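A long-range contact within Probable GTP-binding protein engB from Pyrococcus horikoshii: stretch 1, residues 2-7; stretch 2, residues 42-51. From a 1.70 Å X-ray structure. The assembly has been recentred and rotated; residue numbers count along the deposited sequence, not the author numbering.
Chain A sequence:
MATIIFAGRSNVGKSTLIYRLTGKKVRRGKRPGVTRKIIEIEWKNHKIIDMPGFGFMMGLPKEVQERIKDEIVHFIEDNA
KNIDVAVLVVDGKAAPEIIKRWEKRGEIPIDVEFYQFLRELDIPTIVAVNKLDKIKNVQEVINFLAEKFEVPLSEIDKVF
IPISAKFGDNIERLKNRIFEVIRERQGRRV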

# COMPACT_ATOMS: atom_id res chain seq x y z
N ALA A 2 -15.17 3.66 -9.98
CA ALA A 2 -14.15 2.54 -9.84
C ALA A 2 -13.87 2.20 -8.38
O ALA A 2 -14.18 2.97 -7.50
CB ALA A 2 -12.85 2.95 -10.51
N THR A 3 -13.27 1.03 -8.12
CA THR A 3 -12.96 0.63 -6.76
C THR A 3 -11.45 0.55 -6.67
O THR A 3 -10.84 -0.10 -7.47
CB THR A 3 -13.52 -0.75 -6.45
OG1 THR A 3 -14.93 -0.63 -6.30
CG2 THR A 3 -12.88 -1.35 -5.20
N ILE A 4 -10.88 1.19 -5.65
CA ILE A 4 -9.44 1.26 -5.45
C ILE A 4 -9.14 0.70 -4.06
O ILE A 4 -9.73 1.12 -3.06
CB ILE A 4 -8.98 2.74 -5.50
CG1 ILE A 4 -9.40 3.36 -6.85
CG2 ILE A 4 -7.48 2.85 -5.24
CD1 ILE A 4 -10.36 4.54 -6.68
N ILE A 5 -8.28 -0.30 -3.96
CA ILE A 5 -7.96 -0.81 -2.63
C ILE A 5 -6.61 -0.18 -2.21
O ILE A 5 -5.78 0.18 -3.05
CB ILE A 5 -7.85 -2.36 -2.57
CG1 ILE A 5 -6.66 -2.89 -3.39
CG2 ILE A 5 -9.17 -2.98 -3.03
CD1 ILE A 5 -6.44 -4.47 -3.28
N PHE A 6 -6.51 0.07 -0.91
CA PHE A 6 -5.30 0.58 -0.29
C PHE A 6 -4.85 -0.48 0.71
O PHE A 6 -5.64 -1.07 1.43
CB PHE A 6 -5.49 1.91 0.44
CG PHE A 6 -5.41 3.11 -0.47
CD1 PHE A 6 -6.45 3.40 -1.39
CD2 PHE A 6 -4.31 3.93 -0.42
CE1 PHE A 6 -6.37 4.50 -2.25
CE2 PHE A 6 -4.21 5.04 -1.29
CZ PHE A 6 -5.23 5.32 -2.19
N ALA A 7 -3.55 -0.67 0.78
CA ALA A 7 -3.00 -1.66 1.66
C ALA A 7 -1.56 -1.27 2.00
O ALA A 7 -0.91 -0.53 1.28
CB ALA A 7 -3.04 -3.04 0.95
N GLU A 42 -16.05 6.69 0.62
CA GLU A 42 -16.53 7.30 -0.60
C GLU A 42 -15.57 8.42 -1.02
O GLU A 42 -15.28 9.33 -0.25
CB GLU A 42 -17.94 7.84 -0.41
CG GLU A 42 -18.91 6.70 -0.24
CD GLU A 42 -20.26 7.10 0.34
OE1 GLU A 42 -21.14 6.21 0.30
OE2 GLU A 42 -20.43 8.23 0.83
N TRP A 43 -15.04 8.35 -2.24
CA TRP A 43 -14.07 9.35 -2.76
C TRP A 43 -14.74 9.90 -4.00
O TRP A 43 -14.52 9.43 -5.14
CB TRP A 43 -12.73 8.64 -3.14
CG TRP A 43 -11.63 9.56 -3.55
CD1 TRP A 43 -11.55 10.91 -3.30
CD2 TRP A 43 -10.43 9.20 -4.24
NE1 TRP A 43 -10.36 11.40 -3.78
CE2 TRP A 43 -9.66 10.38 -4.36
CE3 TRP A 43 -9.94 8.00 -4.74
CZ2 TRP A 43 -8.39 10.39 -4.97
CZ3 TRP A 43 -8.67 8.01 -5.34
CH2 TRP A 43 -7.91 9.21 -5.44
N LYS A 44 -15.49 11.00 -3.79
CA LYS A 44 -16.35 11.56 -4.83
C LYS A 44 -17.18 10.39 -5.34
O LYS A 44 -17.85 9.77 -4.52
CB LYS A 44 -15.54 12.27 -5.91
CG LYS A 44 -14.84 13.51 -5.36
CD LYS A 44 -14.15 14.34 -6.42
CE LYS A 44 -13.48 15.56 -5.81
NZ LYS A 44 -13.06 16.55 -6.88
N ASN A 45 -17.12 10.04 -6.64
CA ASN A 45 -17.94 8.96 -7.16
C ASN A 45 -17.31 7.57 -7.18
O ASN A 45 -17.91 6.61 -7.69
CB ASN A 45 -18.44 9.36 -8.55
CG ASN A 45 -17.31 9.75 -9.51
OD1 ASN A 45 -16.26 10.36 -9.12
ND2 ASN A 45 -17.52 9.43 -10.78
N HIS A 46 -16.11 7.49 -6.61
CA HIS A 46 -15.30 6.24 -6.51
C HIS A 46 -15.31 5.72 -5.09
O HIS A 46 -15.78 6.39 -4.17
CB HIS A 46 -13.88 6.50 -6.93
CG HIS A 46 -13.77 6.97 -8.33
ND1 HIS A 46 -14.07 6.16 -9.41
CD2 HIS A 46 -13.48 8.19 -8.84
CE1 HIS A 46 -13.97 6.87 -10.52
NE2 HIS A 46 -13.61 8.11 -10.20
N LYS A 47 -14.81 4.50 -4.92
CA LYS A 47 -14.81 3.88 -3.63
C LYS A 47 -13.41 3.43 -3.29
O LYS A 47 -12.80 2.78 -4.13
CB LYS A 47 -15.69 2.61 -3.72
CG LYS A 47 -15.62 1.66 -2.57
CD LYS A 47 -16.10 2.31 -1.27
CE LYS A 47 -17.47 2.91 -1.40
NZ LYS A 47 -18.59 1.87 -1.22
N ILE A 48 -12.95 3.78 -2.10
CA ILE A 48 -11.69 3.22 -1.60
C ILE A 48 -12.06 2.11 -0.58
O ILE A 48 -12.92 2.30 0.25
CB ILE A 48 -10.84 4.30 -0.88
CG1 ILE A 48 -10.33 5.26 -1.96
CG2 ILE A 48 -9.74 3.62 -0.03
CD1 ILE A 48 -9.53 6.54 -1.49
N ILE A 49 -11.43 0.94 -0.72
CA ILE A 49 -11.63 -0.12 0.27
C ILE A 49 -10.24 -0.20 0.91
O ILE A 49 -9.24 -0.51 0.28
CB ILE A 49 -12.12 -1.44 -0.35
CG1 ILE A 49 -13.42 -1.17 -1.13
CG2 ILE A 49 -12.38 -2.44 0.77
CD1 ILE A 49 -13.98 -2.36 -1.83
N ASP A 50 -10.19 0.13 2.19
CA ASP A 50 -8.94 0.23 2.92
C ASP A 50 -8.69 -0.94 3.84
O ASP A 50 -9.45 -1.16 4.78
CB ASP A 50 -8.98 1.53 3.74
CG ASP A 50 -7.72 1.75 4.50
OD1 ASP A 50 -6.63 1.56 3.91
OD2 ASP A 50 -7.80 2.12 5.69
N MSE A 51 -7.62 -1.68 3.59
CA MSE A 51 -7.27 -2.84 4.37
C MSE A 51 -6.57 -2.43 5.64
O MSE A 51 -5.88 -1.43 5.67
CB MSE A 51 -6.32 -3.73 3.58
CG MSE A 51 -6.69 -4.07 2.15
SE MSE A 51 -8.43 -5.09 2.13
CE MSE A 51 -9.19 -4.34 0.46

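The contact is a pairing of two parallel strands that begin at Thr3 and at His46, whose N-to-C directions differ by 26° and whose axes approach to 4.6 Å. The register is in step from Thr3 opposite Lys47 to Phe6 opposite Asp50, with CA-CA separations of 4.7 to 4.9 Å, and 605 Å² of surface is buried, both sides summed.

Backbone hydrogen bonds carry the pairing, and their alternation is the signature of a parallel ladder. Lys47 N donates to Ala2 O (3.1 Å), and Ile4 N to Lys47 O (2.9 Å), so Lys47 uses both its amide and its carbonyl on the first strand. Ile4 then turns its own carbonyl to the partner, Ile49 N donating to Ile4 O at 2.9 Å; Phe6 N returns the pattern to Ile49 O at 3.0 Å, and Met51 N closes it on Phe6 O at 3.0 Å. The N-H...acceptor angles, 161° to 171°, show nearly linear bonds throughout. Between these rungs lie CA-H...O contacts, including Ile48 CA to Ile4 O and Ile5 CA to Ile49 O, both 3.2 Å; here the carbonyls that accept amide protons also meet a neighbouring CA-H.

One hydrogen bond across the stretches involves a side chain. Ala2 N donates to His46 ND1 at 2.8 Å, with the nitrogen at the edge of the imidazole ring and near its plane, where the ND1 lone pair lies. The ring is therefore the acceptor through ND1. His46 is the last residue of a type II' turn from Trp43, which is closed by His46 N to Trp43 O (2.9 Å) and Trp43 N to His46 O (2.8 Å).

Apolar packing divides between the two faces of the sheet. On the face bearing Ile4, Phe6, Ile48 and Asp50, Phe6 CD1 meets Ile48 CG2 at 3.6 Å, the methyl lying oblique to the ring. Ile4 reaches along the same side with chi1 m and chi2 at 119°, bringing its CD1 within 4.0 Å of Trp43 CE3, at the edge of the indole, and within 4.0 Å of His46 CB. The flat, bulky Phe6 has 88 Å² covered by the other stretch. Asp50 is buried here too, with OD1 3.7 Å from Phe6 CB; its carboxylate is hydrogen-bonded elsewhere in the structure, so its polar atoms are not left unpaired.

On the face of Thr3, Ile5, Lys47 and Ile49, Thr3 CG2 touches Ile49 CD1 at 3.7 Å, while Ile5 CG2 lies 4.3 Å from Ile49 CB. The beta-branched residues suit extended backbone and offer methyls close to the sheet. The selenomethionine Met51 extends this packing: its CE is 3.7 Å from Ile5 CG2, and its CG is 4.0 Å from Ala7 CB. Lys47 fits the partly exposed end of this face, since its aliphatic CB approaches Thr3 OG1 (4.2 Å) while the end of the chain leads away.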